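Local coordinates for protein transketolase (Campylobacter jejuni, PDB 3M7I) that belongs to the thiamine diphosphate-dependent transketolase family and binds the cofactor thiamine diphosphate at the interface of two identical subunits, at residues A[366-371]-A[415-420]; A[370-375]-A[441-446]. All coordinates share one frame; numbering follows the deposited sequence.

Both contacts are buried in the pyrimidine-binding domain and share the short helix 369-372, which lies across the C-terminal ends of neighbouring parallel strands 411-417 and 439-443. Interaction 1 joins the residues leading into this helix to the first strand and is largely apolar, a leucine methyl on a phenylalanine ring, with a backbone bond and a water bridge; it borders thiamine diphosphate and also reaches the sugar phosphate. Interaction 2 takes the helix onward to the second strand and is mainly polar: a serine and a histidine bond the phosphate of 5-O-phosphono-beta-D-ribofuranose, with an Asn-Thr hydrogen bond behind the histidine. The contacts adjoin, the Phe417 ring of interaction 1 meeting the His444 ring of interaction 2.

Interaction 1. Residues A[366-371]-A[415-420]; sequences ADLGPS and ATFFIF. With TPP (thiamine diphosphate), chain B; RP5 (5-O-phosphono-beta-D-ribofuranose), chain E.
Leu368 lays its CD1 methyl squarely over one face of the Phe417 ring, 3.6 Å from CD1 to the ring centroid and only 2° off the normal, a CH-pi contact. CG of Leu368 lies beside the backbone N (chi1 -72°), and the extended end of the chain carries CD1 over the ring while CD2 reaches CZ of Phe417 at 3.8 Å. At the ring edge, in its plane, Ser371 OG comes 3.3 Å from Phe417 CE1; the same OG donates a 2.7 Å hydrogen bond to O1X of 5-O-phosphono-beta-D-ribofuranose. Ala366 N bonds Ala415 O (2.9 Å) just beyond the end of strand 361-365, beside strand 411-417. A water donates to Ala366 O and accepts from Thr416 OG1 at 2.6 Å, which settles the direction of that hydroxyl. Phe420 lies with one face against the aminopyrimidine of thiamine diphosphate, its CE2 3.2 Å from C4', and its other face under Ile419 CG2. Asp367 turns away to bond Ser188 and backbone amides of the second subunit. The chemistry round Phe417 is thus divided: an apolar methyl covers one face of the ring, while the Ser371 hydroxyl at its edge holds the phosphate.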
loop_
_atom_site.group_PDB
_atom_site.type_symbol
_atom_site.label_atom_id
_atom_site.label_comp_id
_atom_site.label_asym_id
_atom_site.label_seq_id
_atom_site.Cartn_x
_atom_site.Cartn_y
_atom_site.Cartn_z
ATOM N N ALA A 366 14.550 0.450 3.083
ATOM C CA ALA A 366 14.108 1.515 2.253
ATOM C C ALA A 366 14.568 2.897 2.808
ATOM O O ALA A 366 13.765 3.660 3.352
ATOM C CB ALA A 366 12.583 1.476 2.046
ATOM N N ASP A 367 15.861 3.205 2.579
ATOM C CA ASP A 367 16.553 4.390 3.112
ATOM C C ASP A 367 16.633 4.446 4.625
ATOM O O ASP A 367 16.969 5.504 5.121
ATOM C CB ASP A 367 15.948 5.671 2.618
ATOM C CG ASP A 367 16.902 6.901 2.832
ATOM O OD1 ASP A 367 18.122 6.749 2.563
ATOM O OD2 ASP A 367 16.405 7.947 3.321
ATOM N N LEU A 368 16.281 3.380 5.359
ATOM C CA LEU A 368 16.250 3.456 6.840
ATOM C C LEU A 368 17.264 2.557 7.577
ATOM O O LEU A 368 17.135 2.270 8.834
ATOM C CB LEU A 368 14.815 3.200 7.357
ATOM C CG LEU A 368 13.854 4.330 7.084
ATOM C CD1 LEU A 368 12.424 3.888 7.479
ATOM C CD2 LEU A 368 14.320 5.548 7.904
ATOM N N GLY A 369 18.316 2.150 6.870
ATOM C CA GLY A 369 19.348 1.260 7.456
ATOM C C GLY A 369 19.783 1.647 8.846
ATOM O O GLY A 369 19.732 0.818 9.761
ATOM N N PRO A 370 20.198 2.893 8.997
ATOM C CA PRO A 370 20.645 3.371 10.287
ATOM C C PRO A 370 19.596 3.397 11.434
ATOM O O PRO A 370 20.007 3.332 12.585
ATOM C CB PRO A 370 21.189 4.766 9.979
ATOM C CG PRO A 370 21.374 4.861 8.587
ATOM C CD PRO A 370 20.478 3.861 7.931
ATOM N N SER A 371 18.280 3.510 11.129
ATOM C CA SER A 371 17.240 3.597 12.111
ATOM C C SER A 371 16.632 2.190 12.327
ATOM O O SER A 371 16.276 1.781 13.468
ATOM C CB SER A 371 16.213 4.592 11.621
ATOM O OG SER A 371 15.220 4.744 12.558
ATOM N N ALA A 415 13.280 -4.222 4.870
ATOM C CA ALA A 415 13.154 -3.406 6.079
ATOM C C ALA A 415 12.638 -2.009 5.863
ATOM O O ALA A 415 13.040 -1.280 4.934
ATOM C CB ALA A 415 14.552 -3.384 6.847
ATOM N N THR A 416 11.746 -1.623 6.796
ATOM C CA THR A 416 11.231 -0.285 6.958
ATOM C C THR A 416 10.592 -0.136 8.382
ATOM O O THR A 416 10.617 -1.112 9.147
ATOM C CB THR A 416 10.236 0.106 5.836
ATOM O OG1 THR A 416 9.931 1.492 5.942
ATOM C CG2 THR A 416 8.994 -0.855 5.809
ATOM N N PHE A 417 10.062 1.066 8.671
ATOM C CA PHE A 417 9.246 1.302 9.893
ATOM C C PHE A 417 7.930 0.527 9.718
ATOM O O PHE A 417 7.370 0.397 8.619
ATOM C CB PHE A 417 8.901 2.745 10.148
ATOM C CG PHE A 417 10.064 3.650 10.444
ATOM C CD1 PHE A 417 11.212 3.152 11.050
ATOM C CD2 PHE A 417 9.983 4.960 10.143
ATOM C CE1 PHE A 417 12.260 4.023 11.327
ATOM C CE2 PHE A 417 11.071 5.842 10.427
ATOM C CZ PHE A 417 12.145 5.346 11.034
ATOM N N PHE A 418 7.413 -0.036 10.798
ATOM C CA PHE A 418 6.192 -0.808 10.672
ATOM C C PHE A 418 5.037 -0.013 10.096
ATOM O O PHE A 418 4.204 -0.609 9.362
ATOM C CB PHE A 418 5.819 -1.330 12.089
ATOM C CG PHE A 418 4.711 -2.365 12.165
ATOM C CD1 PHE A 418 4.485 -3.301 11.194
ATOM C CD2 PHE A 418 4.019 -2.494 13.360
ATOM C CE1 PHE A 418 3.524 -4.264 11.329
ATOM C CE2 PHE A 418 3.096 -3.507 13.538
ATOM C CZ PHE A 418 2.869 -4.408 12.531
ATOM N N ILE A 419 4.980 1.312 10.361
ATOM C CA ILE A 419 3.927 2.108 9.807
ATOM C C ILE A 419 3.996 2.055 8.265
ATOM O O ILE A 419 2.962 2.034 7.603
ATOM C CB ILE A 419 3.878 3.567 10.335
ATOM C CG1 ILE A 419 2.608 4.268 9.858
ATOM C CG2 ILE A 419 5.151 4.322 9.942
ATOM C CD1 ILE A 419 1.312 3.586 10.066
ATOM N N PHE A 420 5.194 2.040 7.708
ATOM C CA PHE A 420 5.319 2.013 6.255
ATOM C C PHE A 420 5.322 0.596 5.655
ATOM O O PHE A 420 5.484 0.457 4.439
ATOM C CB PHE A 420 6.507 2.881 5.830
ATOM C CG PHE A 420 6.458 4.279 6.394
ATOM C CD1 PHE A 420 5.351 5.021 6.316
ATOM C CD2 PHE A 420 7.568 4.836 7.007
ATOM C CE1 PHE A 420 5.266 6.365 6.875
ATOM C CE2 PHE A 420 7.509 6.138 7.563
ATOM C CZ PHE A 420 6.354 6.877 7.491
HETATM N "N1'" TPP B . 8.986 6.098 4.043
HETATM C "C2'" TPP B . 7.948 6.910 3.912
HETATM C CM2 TPP B . 6.804 6.588 2.975
HETATM N "N3'" TPP B . 7.868 7.987 4.686
HETATM C "C4'" TPP B . 8.792 8.305 5.589
HETATM N "N4'" TPP B . 8.603 9.412 6.305
HETATM C "C5'" TPP B . 9.987 7.469 5.707
HETATM C "C6'" TPP B . 9.985 6.368 4.895
HETATM C "C7'" TPP B . 11.102 7.724 6.687
HETATM N N3 TPP B . 11.804 8.938 6.342
HETATM C C2 TPP B . 11.659 10.131 6.913
HETATM S S1 TPP B . 12.578 11.414 6.133
HETATM C C5 TPP B . 13.262 10.192 5.096
HETATM C C4 TPP B . 12.685 8.933 5.324
HETATM C CM4 TPP B . 13.123 7.756 4.491
HETATM C C6 TPP B . 14.288 10.427 4.034
HETATM C C7 TPP B . 14.535 11.867 3.875
HETATM O O7 TPP B . 15.124 11.998 2.620
HETATM P PA TPP B . 14.936 13.399 1.972
HETATM O O1A TPP B . 13.566 13.593 1.430
HETATM O O2A TPP B . 16.041 13.438 0.965
HETATM O O3A TPP B . 15.036 14.433 3.199
HETATM P PB TPP B . 16.349 15.259 3.638
HETATM O O1B TPP B . 15.884 15.985 4.854
HETATM O O2B TPP B . 16.831 16.012 2.395
HETATM O O3B TPP B . 17.349 14.232 4.089
HETATM C C1 RP5 E . 12.260 9.970 10.882
HETATM O O4 RP5 E . 12.638 8.792 11.533
HETATM C C2 RP5 E . 13.539 10.762 10.678
HETATM O O2 RP5 E . 13.869 10.661 9.315
HETATM C C3 RP5 E . 14.535 10.208 11.685
HETATM O O3 RP5 E . 15.855 10.048 11.206
HETATM C C4 RP5 E . 13.966 8.849 11.977
HETATM C C5 RP5 E . 13.952 8.614 13.455
HETATM O O5 RP5 E . 15.287 8.304 13.827
HETATM P "P'" RP5 E . 15.374 7.247 14.980
HETATM O O1X RP5 E . 16.252 6.070 14.669
HETATM O O2X RP5 E . 13.809 6.882 15.265
HETATM O O3X RP5 E . 16.079 7.839 16.309
HETATM O O1 RP5 E . 11.409 10.725 11.720
HETATM O O HOH W 1 11.053 3.246 4.415
#

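Interaction 2. Residues A[370-375]-A[441-446]; sequences PSNKTE and IFTHDS. With RP5 (5-O-phosphono-beta-D-ribofuranose), chain E.
This is a buried, mainly polar contact between the end of helix 369-372, with the turn after it, and the C-terminal end of strand 439-443, an inner strand of the parallel sheet; residues 371-374 and 441-444 run nearly antiparallel. Its centre is Thr443 OG1, which donates a 2.8 Å hydrogen bond to Asn372 OD1. The donor arrives oblique to the C=O and tilted 25° from the carbonyl plane, while Thr443 CG2 packs 3.6 Å from Asn372 O. With chi1 78°, OG1 stands between the backbone N and the carbonyl carbon of Thr443, where it also accepts a 2.7 Å bond from His444 ND1. A chain of two hydrogen bonds therefore runs from His444 through Thr443 to Asn372 and helps set the rotation of the imidazole, although OG1 lies somewhat out of the ring plane. On its far side, His444 NE2 donates to O2X of 5-O-phosphono-beta-D-ribofuranose at 2.7 Å and 161°. His444 CE1 approaches Ser371 OG to 3.2 Å, a close pass and not a bond. Farther back, Thr374 CG2 meets Ile441 CG2 at 4.1 Å, an apolar end to the contact. Arg344 and Arg502 also bond the ligand, consistent with a pocket for its phosphate at the C-terminal edge of the parallel sheet, the side on which this alpha/beta fold of thiamine diphosphate enzymes carries its active site.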
loop_
_atom_site.group_PDB
_atom_site.type_symbol
_atom_site.label_atom_id
_atom_site.label_comp_id
_atom_site.label_asym_id
_atom_site.label_seq_id
_atom_site.Cartn_x
_atom_site.Cartn_y
_atom_site.Cartn_z
ATOM N N PRO A 370 20.198 2.893 8.997
ATOM C CA PRO A 370 20.645 3.371 10.287
ATOM C C PRO A 370 19.596 3.397 11.434
ATOM O O PRO A 370 20.007 3.332 12.585
ATOM C CB PRO A 370 21.189 4.766 9.979
ATOM C CG PRO A 370 21.374 4.861 8.587
ATOM C CD PRO A 370 20.478 3.861 7.931
ATOM N N SER A 371 18.280 3.510 11.129
ATOM C CA SER A 371 17.240 3.597 12.111
ATOM C C SER A 371 16.632 2.190 12.327
ATOM O O SER A 371 16.276 1.781 13.468
ATOM C CB SER A 371 16.213 4.592 11.621
ATOM O OG SER A 371 15.220 4.744 12.558
ATOM N N ASN A 372 16.543 1.402 11.260
ATOM C CA ASN A 372 16.075 -0.012 11.367
ATOM C C ASN A 372 17.153 -0.926 11.953
ATOM O O ASN A 372 16.860 -2.012 12.395
ATOM C CB ASN A 372 15.656 -0.612 9.994
ATOM C CG ASN A 372 14.387 0.039 9.381
ATOM O OD1 ASN A 372 13.500 0.675 10.070
ATOM N ND2 ASN A 372 14.351 -0.020 8.028
ATOM N N LYS A 373 18.406 -0.450 11.942
ATOM C CA LYS A 373 19.527 -1.241 12.418
ATOM C C LYS A 373 19.754 -2.492 11.555
ATOM O O LYS A 373 20.075 -3.507 12.057
ATOM C CB LYS A 373 19.373 -1.582 13.909
ATOM C CG LYS A 373 19.115 -0.373 14.813
ATOM C CD LYS A 373 20.236 0.697 14.683
ATOM C CE LYS A 373 20.150 1.878 15.667
ATOM N NZ LYS A 373 20.535 1.463 16.998
ATOM N N THR A 374 19.716 -2.359 10.230
ATOM C CA THR A 374 19.809 -3.497 9.349
ATOM C C THR A 374 21.127 -3.527 8.538
ATOM O O THR A 374 21.363 -4.437 7.745
ATOM C CB THR A 374 18.578 -3.466 8.364
ATOM O OG1 THR A 374 18.553 -2.225 7.662
ATOM C CG2 THR A 374 17.281 -3.663 9.148
ATOM N N GLU A 375 22.030 -2.569 8.782
ATOM C CA GLU A 375 23.276 -2.573 8.039
ATOM C C GLU A 375 24.043 -3.860 8.395
ATOM O O GLU A 375 24.183 -4.255 9.559
ATOM C CB GLU A 375 24.178 -1.360 8.384
ATOM C CG GLU A 375 25.368 -1.229 7.358
ATOM C CD GLU A 375 26.388 -0.135 7.706
ATOM O OE1 GLU A 375 26.102 0.706 8.587
ATOM O OE2 GLU A 375 27.502 -0.125 7.106
ATOM N N ILE A 441 11.319 -6.951 8.006
ATOM C CA ILE A 441 11.794 -6.321 9.235
ATOM C C ILE A 441 11.122 -4.940 9.445
ATOM O O ILE A 441 11.284 -3.991 8.696
ATOM C CB ILE A 441 13.358 -6.150 9.173
ATOM C CG1 ILE A 441 14.049 -7.455 8.723
ATOM C CG2 ILE A 441 13.886 -5.531 10.439
ATOM C CD1 ILE A 441 13.734 -8.625 9.581
ATOM N N PHE A 442 10.290 -4.867 10.498
ATOM C CA PHE A 442 9.485 -3.708 10.753
ATOM C C PHE A 442 9.808 -3.155 12.179
ATOM O O PHE A 442 9.305 -3.668 13.212
ATOM C CB PHE A 442 7.976 -4.060 10.715
ATOM C CG PHE A 442 7.475 -4.547 9.379
ATOM C CD1 PHE A 442 7.961 -4.068 8.184
ATOM C CD2 PHE A 442 6.496 -5.543 9.351
ATOM C CE1 PHE A 442 7.427 -4.528 6.974
ATOM C CE2 PHE A 442 5.962 -6.011 8.141
ATOM C CZ PHE A 442 6.478 -5.522 6.955
ATOM N N THR A 443 10.559 -2.087 12.209
ATOM C CA THR A 443 10.905 -1.393 13.464
ATOM C C THR A 443 9.917 -0.324 13.840
ATOM O O THR A 443 8.990 0.002 13.110
ATOM C CB THR A 443 12.386 -0.900 13.452
ATOM O OG1 THR A 443 12.522 0.301 12.663
ATOM C CG2 THR A 443 13.339 -2.085 13.000
ATOM N N HIS A 444 10.110 0.297 15.007
ATOM C CA HIS A 444 9.284 1.452 15.367
ATOM C C HIS A 444 7.810 1.034 15.474
ATOM O O HIS A 444 6.904 1.623 14.916
ATOM C CB HIS A 444 9.543 2.612 14.399
ATOM C CG HIS A 444 10.920 3.182 14.525
ATOM N ND1 HIS A 444 12.076 2.430 14.317
ATOM C CD2 HIS A 444 11.326 4.455 14.753
ATOM C CE1 HIS A 444 13.126 3.217 14.502
ATOM N NE2 HIS A 444 12.701 4.450 14.746
ATOM N N ASP A 445 7.602 0.043 16.296
ATOM C CA ASP A 445 6.361 -0.720 16.224
ATOM C C ASP A 445 5.129 -0.093 16.887
ATOM O O ASP A 445 4.039 -0.680 16.792
ATOM C CB ASP A 445 6.527 -2.089 16.815
ATOM C CG ASP A 445 6.723 -2.098 18.322
ATOM O OD1 ASP A 445 7.423 -1.223 18.892
ATOM O OD2 ASP A 445 6.191 -3.047 18.978
ATOM N N SER A 446 5.274 1.006 17.627
ATOM C CA SER A 446 4.132 1.499 18.389
ATOM C C SER A 446 4.234 2.984 18.751
ATOM O O SER A 446 5.138 3.682 18.294
ATOM C CB SER A 446 4.038 0.695 19.676
ATOM O OG SER A 446 4.936 1.205 20.614
HETATM C C1 RP5 E . 12.260 9.970 10.882
HETATM O O4 RP5 E . 12.638 8.792 11.533
HETATM C C2 RP5 E . 13.539 10.762 10.678
HETATM O O2 RP5 E . 13.869 10.661 9.315
HETATM C C3 RP5 E . 14.535 10.208 11.685
HETATM O O3 RP5 E . 15.855 10.048 11.206
HETATM C C4 RP5 E . 13.966 8.849 11.977
HETATM C C5 RP5 E . 13.952 8.614 13.455
HETATM O O5 RP5 E . 15.287 8.304 13.827
HETATM P "P'" RP5 E . 15.374 7.247 14.980
HETATM O O1X RP5 E . 16.252 6.070 14.669
HETATM O O2X RP5 E . 13.809 6.882 15.265
HETATM O O3X RP5 E . 16.079 7.839 16.309
HETATM O O1 RP5 E . 11.409 10.725 11.720
#